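Side-chain contacts in trans-4-hydroxy-L-proline dehydratase (Clostridioides difficile 70-100-2010, PDB 6VXC), which catalyses the dehydration of trans-4-hydroxy-L-proline to (S)-1-pyrroline-5-carboxylate by glycyl radical chemistry, a step in the anaerobic degradation of hydroxyproline: residues A[161-165]-A[166-170]; A[667-670]-A[671-675]. All coordinates share one frame; numbering follows the deposited sequence.

Contact 1 (A[161-165]-A[166-170]); sequences LAAYE and AGMFT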
loop_
_atom_site.group_PDB
_atom_site.type_symbol
_atom_site.label_atom_id
_atom_site.label_comp_id
_atom_site.label_asym_id
_atom_site.label_seq_id
_atom_site.Cartn_x
_atom_site.Cartn_y
_atom_site.Cartn_z
ATOM N N LEU A 161 2.417 -23.228 7.985
ATOM C CA LEU A 161 1.194 -22.995 8.746
ATOM C C LEU A 161 1.506 -22.700 10.206
ATOM O O LEU A 161 0.858 -21.856 10.823
ATOM C CB LEU A 161 0.253 -24.201 8.621
ATOM C CG LEU A 161 -0.383 -24.369 7.235
ATOM C CD1 LEU A 161 -0.910 -25.787 6.999
ATOM C CD2 LEU A 161 -1.509 -23.352 7.042
ATOM N N ALA A 162 2.479 -23.396 10.782
ATOM C CA ALA A 162 2.842 -23.116 12.167
ATOM C C ALA A 162 3.431 -21.716 12.304
ATOM O O ALA A 162 3.055 -20.964 13.212
ATOM C CB ALA A 162 3.816 -24.175 12.678
ATOM N N ALA A 163 4.335 -21.345 11.400
ATOM C CA ALA A 163 4.952 -20.026 11.461
ATOM C C ALA A 163 3.920 -18.931 11.225
ATOM O O ALA A 163 3.854 -17.957 11.977
ATOM C CB ALA A 163 6.089 -19.947 10.441
ATOM N N TYR A 164 3.066 -19.109 10.218
ATOM C CA TYR A 164 1.993 -18.154 9.956
ATOM C C TYR A 164 1.101 -17.978 11.179
ATOM O O TYR A 164 0.869 -16.852 11.647
ATOM C CB TYR A 164 1.193 -18.629 8.732
ATOM C CG TYR A 164 -0.127 -17.927 8.480
ATOM C CD1 TYR A 164 -0.175 -16.627 7.977
ATOM C CD2 TYR A 164 -1.331 -18.592 8.690
ATOM C CE1 TYR A 164 -1.386 -16.005 7.735
ATOM C CE2 TYR A 164 -2.542 -17.989 8.441
ATOM C CZ TYR A 164 -2.569 -16.698 7.969
ATOM O OH TYR A 164 -3.798 -16.132 7.743
ATOM N N GLU A 165 0.655 -19.092 11.762
ATOM C CA GLU A 165 -0.240 -19.024 12.911
ATOM C C GLU A 165 0.427 -18.388 14.119
ATOM O O GLU A 165 -0.256 -17.776 14.942
ATOM C CB GLU A 165 -0.743 -20.423 13.258
ATOM C CG GLU A 165 -1.859 -20.865 12.374
ATOM C CD GLU A 165 -2.150 -22.336 12.531
ATOM O OE1 GLU A 165 -1.611 -22.947 13.487
ATOM O OE2 GLU A 165 -2.900 -22.878 11.692
ATOM N N ALA A 166 1.744 -18.527 14.249
ATOM C CA ALA A 166 2.489 -17.962 15.371
ATOM C C ALA A 166 2.842 -16.484 15.205
ATOM O O ALA A 166 3.400 -15.892 16.129
ATOM C CB ALA A 166 3.782 -18.747 15.581
ATOM N N GLY A 167 2.560 -15.883 14.060
ATOM C CA GLY A 167 2.912 -14.497 13.850
ATOM C C GLY A 167 4.346 -14.255 13.434
ATOM O O GLY A 167 4.835 -13.140 13.612
ATOM N N MET A 168 5.032 -15.262 12.866
ATOM C CA MET A 168 6.365 -15.038 12.317
ATOM C C MET A 168 6.313 -14.178 11.056
ATOM O O MET A 168 7.281 -13.485 10.732
ATOM C CB MET A 168 7.056 -16.373 11.986
ATOM C CG MET A 168 7.264 -17.322 13.160
ATOM S SD MET A 168 8.035 -16.505 14.597
ATOM C CE MET A 168 9.565 -15.839 13.913
ATOM N N PHE A 169 5.236 -14.273 10.293
ATOM C CA PHE A 169 5.116 -13.502 9.065
ATOM C C PHE A 169 3.648 -13.494 8.670
ATOM O O PHE A 169 2.832 -14.203 9.260
ATOM C CB PHE A 169 6.025 -14.056 7.960
ATOM C CG PHE A 169 5.792 -15.524 7.610
ATOM C CD1 PHE A 169 4.693 -15.911 6.848
ATOM C CD2 PHE A 169 6.705 -16.497 7.990
ATOM C CE1 PHE A 169 4.500 -17.260 6.485
ATOM C CE2 PHE A 169 6.518 -17.853 7.643
ATOM C CZ PHE A 169 5.410 -18.232 6.891
ATOM N N THR A 170 3.311 -12.668 7.683
ATOM C CA THR A 170 1.952 -12.629 7.154
ATOM C C THR A 170 1.982 -13.053 5.690
ATOM O O THR A 170 3.043 -13.281 5.116
ATOM C CB THR A 170 1.307 -11.237 7.291
ATOM O OG1 THR A 170 1.918 -10.340 6.355
ATOM C CG2 THR A 170 1.450 -10.663 8.722
HETATM O O HOH W 1 0.652 -14.259 10.924
#
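F169 meets A163 because its CG stands between the backbone N and the carbonyl carbon, chi1 57°, which brings the ring back against the last helical turn. Its CE2 lies 3.5 Å from A163 CB. One face of the ring also looks at the backbone N of Y164, 4.2 Å above the plane and offset toward the rim. M168 reaches the same methyl from another direction: its CG is 4.0 Å from A163 CB, and bends at chi2 and chi3 lead the thioether away. M520 of helix 506-538 packs on A163, M168 and F169. The backbone here is a Schellman motif ending helix 158-166. M168 N donates to A163 O at 3.1 Å. G167 N donates to Y164 O with an N-H...O angle of 161°, approaching from above the carbonyl plane. G167, with positive phi (82°), is the residue at which the chain leaves the helix. Y164 O has a second partner. A water donates to Y164 O and to F169 O, its oxygen 2.7 Å from each, bridging the helix end to the outgoing chain. Y164 OH is hydrogen-bonded to E174, and the Y164 ring stacks on W160.

Contact 2 (A[667-670]-A[671-675]); sequences CHIY and FGEIM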
loop_
_atom_site.group_PDB
_atom_site.type_symbol
_atom_site.label_atom_id
_atom_site.label_comp_id
_atom_site.label_asym_id
_atom_site.label_seq_id
_atom_site.Cartn_x
_atom_site.Cartn_y
_atom_site.Cartn_z
ATOM N N CYS A 667 1.097 -3.789 11.011
ATOM C CA CYS A 667 1.577 -5.099 11.416
ATOM C C CYS A 667 2.557 -5.042 12.582
ATOM O O CYS A 667 2.762 -6.074 13.238
ATOM C CB CYS A 667 2.225 -5.816 10.234
ATOM S SG CYS A 667 2.353 -7.589 10.461
ATOM N N HIS A 668 3.161 -3.872 12.866
ATOM C CA HIS A 668 4.038 -3.770 14.034
ATOM C C HIS A 668 3.265 -3.909 15.337
ATOM O O HIS A 668 3.862 -4.283 16.349
ATOM C CB HIS A 668 4.844 -2.461 14.028
ATOM C CG HIS A 668 4.008 -1.219 14.088
ATOM N ND1 HIS A 668 3.078 -0.905 13.122
ATOM C CD2 HIS A 668 4.004 -0.189 14.968
ATOM C CE1 HIS A 668 2.506 0.248 13.427
ATOM N NE2 HIS A 668 3.051 0.703 14.543
ATOM N N ILE A 669 1.963 -3.616 15.329
ATOM C CA ILE A 669 1.123 -3.880 16.492
ATOM C C ILE A 669 0.951 -5.386 16.686
ATOM O O ILE A 669 1.251 -5.926 17.752
ATOM C CB ILE A 669 -0.233 -3.163 16.351
ATOM C CG1 ILE A 669 -0.034 -1.650 16.073
ATOM C CG2 ILE A 669 -1.132 -3.437 17.569
ATOM C CD1 ILE A 669 0.766 -0.890 17.145
ATOM N N TYR A 670 0.478 -6.075 15.644
ATOM C CA TYR A 670 0.274 -7.524 15.692
ATOM C C TYR A 670 1.560 -8.263 16.046
ATOM O O TYR A 670 1.569 -9.132 16.926
ATOM C CB TYR A 670 -0.260 -7.991 14.330
ATOM C CG TYR A 670 -0.242 -9.490 14.035
ATOM C CD1 TYR A 670 -0.844 -10.406 14.889
ATOM C CD2 TYR A 670 0.315 -9.967 12.866
ATOM C CE1 TYR A 670 -0.850 -11.773 14.598
ATOM C CE2 TYR A 670 0.306 -11.335 12.562
ATOM C CZ TYR A 670 -0.270 -12.226 13.438
ATOM O OH TYR A 670 -0.270 -13.572 13.132
ATOM N N PHE A 671 2.660 -7.921 15.376
ATOM C CA PHE A 671 3.926 -8.622 15.592
ATOM C C PHE A 671 4.421 -8.477 17.028
ATOM O O PHE A 671 5.065 -9.389 17.552
ATOM C CB PHE A 671 4.990 -8.107 14.623
ATOM C CG PHE A 671 4.916 -8.715 13.256
ATOM C CD1 PHE A 671 4.038 -9.760 12.993
ATOM C CD2 PHE A 671 5.742 -8.256 12.223
ATOM C CE1 PHE A 671 3.978 -10.339 11.735
ATOM C CE2 PHE A 671 5.698 -8.837 10.956
ATOM C CZ PHE A 671 4.803 -9.876 10.710
ATOM N N GLY A 672 4.160 -7.329 17.668
ATOM C CA GLY A 672 4.497 -7.182 19.071
ATOM C C GLY A 672 3.521 -7.870 20.005
ATOM O O GLY A 672 3.915 -8.333 21.078
ATOM N N GLU A 673 2.242 -7.920 19.629
ATOM C CA GLU A 673 1.231 -8.551 20.475
ATOM C C GLU A 673 1.500 -10.043 20.692
ATOM O O GLU A 673 1.154 -10.582 21.746
ATOM C CB GLU A 673 -0.162 -8.334 19.882
ATOM C CG GLU A 673 -0.712 -6.916 20.069
ATOM C CD GLU A 673 -2.076 -6.686 19.391
ATOM O OE1 GLU A 673 -2.830 -5.796 19.859
ATOM O OE2 GLU A 673 -2.394 -7.405 18.414
ATOM N N ILE A 674 2.058 -10.739 19.711
ATOM C CA ILE A 674 2.281 -12.173 19.887
ATOM C C ILE A 674 3.748 -12.474 20.174
ATOM O O ILE A 674 4.243 -13.565 19.860
ATOM C CB ILE A 674 1.778 -12.977 18.672
ATOM C CG1 ILE A 674 2.184 -12.289 17.372
ATOM C CG2 ILE A 674 0.282 -13.168 18.764
ATOM C CD1 ILE A 674 3.630 -12.517 17.021
ATOM N N MET A 675 4.454 -11.517 20.758
ATOM C CA MET A 675 5.847 -11.687 21.152
ATOM C C MET A 675 6.013 -11.405 22.637
ATOM O O MET A 675 5.337 -10.538 23.196
ATOM C CB MET A 675 6.754 -10.772 20.328
ATOM C CG MET A 675 8.236 -11.010 20.488
ATOM S SD MET A 675 9.127 -10.044 19.253
ATOM C CE MET A 675 10.695 -9.918 20.032
#
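C667 SG sits over the centre of the F671 ring, 3.4 Å from the centroid and 14° off the normal. Two torsions make this meeting: C667 SG is anti to its own N (chi1 -161°), while F671 CG is anti to the carbonyl carbon. The same sulfur lies in plane at the edge of the Y670 ring. Y670 and F671 are neighbours, and their rings are inclined at 35°, with Y670 CD2 3.7 Å from F671 CD1. Across the ring from CD2, Y670 CE1 is 4.1 Å from I674 CG1. Further out, E673 runs extended past I669, and its OE1 comes 3.7 Å from I669 CG2. The backbone bonds follow the helix. F671 N donates to C667 O at 2.8 Å, and E673 N to I669 O at 2.9 Å. I674 N donates to Y670 O, the last i to i+4 bond before I674 leaves helical angles. At the polar edge H668 NE2 is hydrogen-bonded to E800 of helix 795-803. The H668 side chain is about 10 Å from that of C454, the probable thiyl radical site. This is the short helix 667-673 and the residue after it, with an i to i+4 Cys sulfur-aromatic contact.

In the fold
From the N terminus, contact 1 comes first and closes the end of helix 158-166. Contact 2 follows some 500 residues later and spans helix 667-673 and its exit. The two are in series, so neither nests in nor crosses the other. They still touch in space, with centres about 12 Å apart. Y670 OH lies 3.4 Å from G167 CA, and T170 CG2 lies 3.6 Å from C667 SG. N472 joins them, its ND2 hydrogen-bonded to both G167 O and F671 O. Contact 1 also leans on helix 506-538, and contact 2 on helix 795-803 near the C terminus.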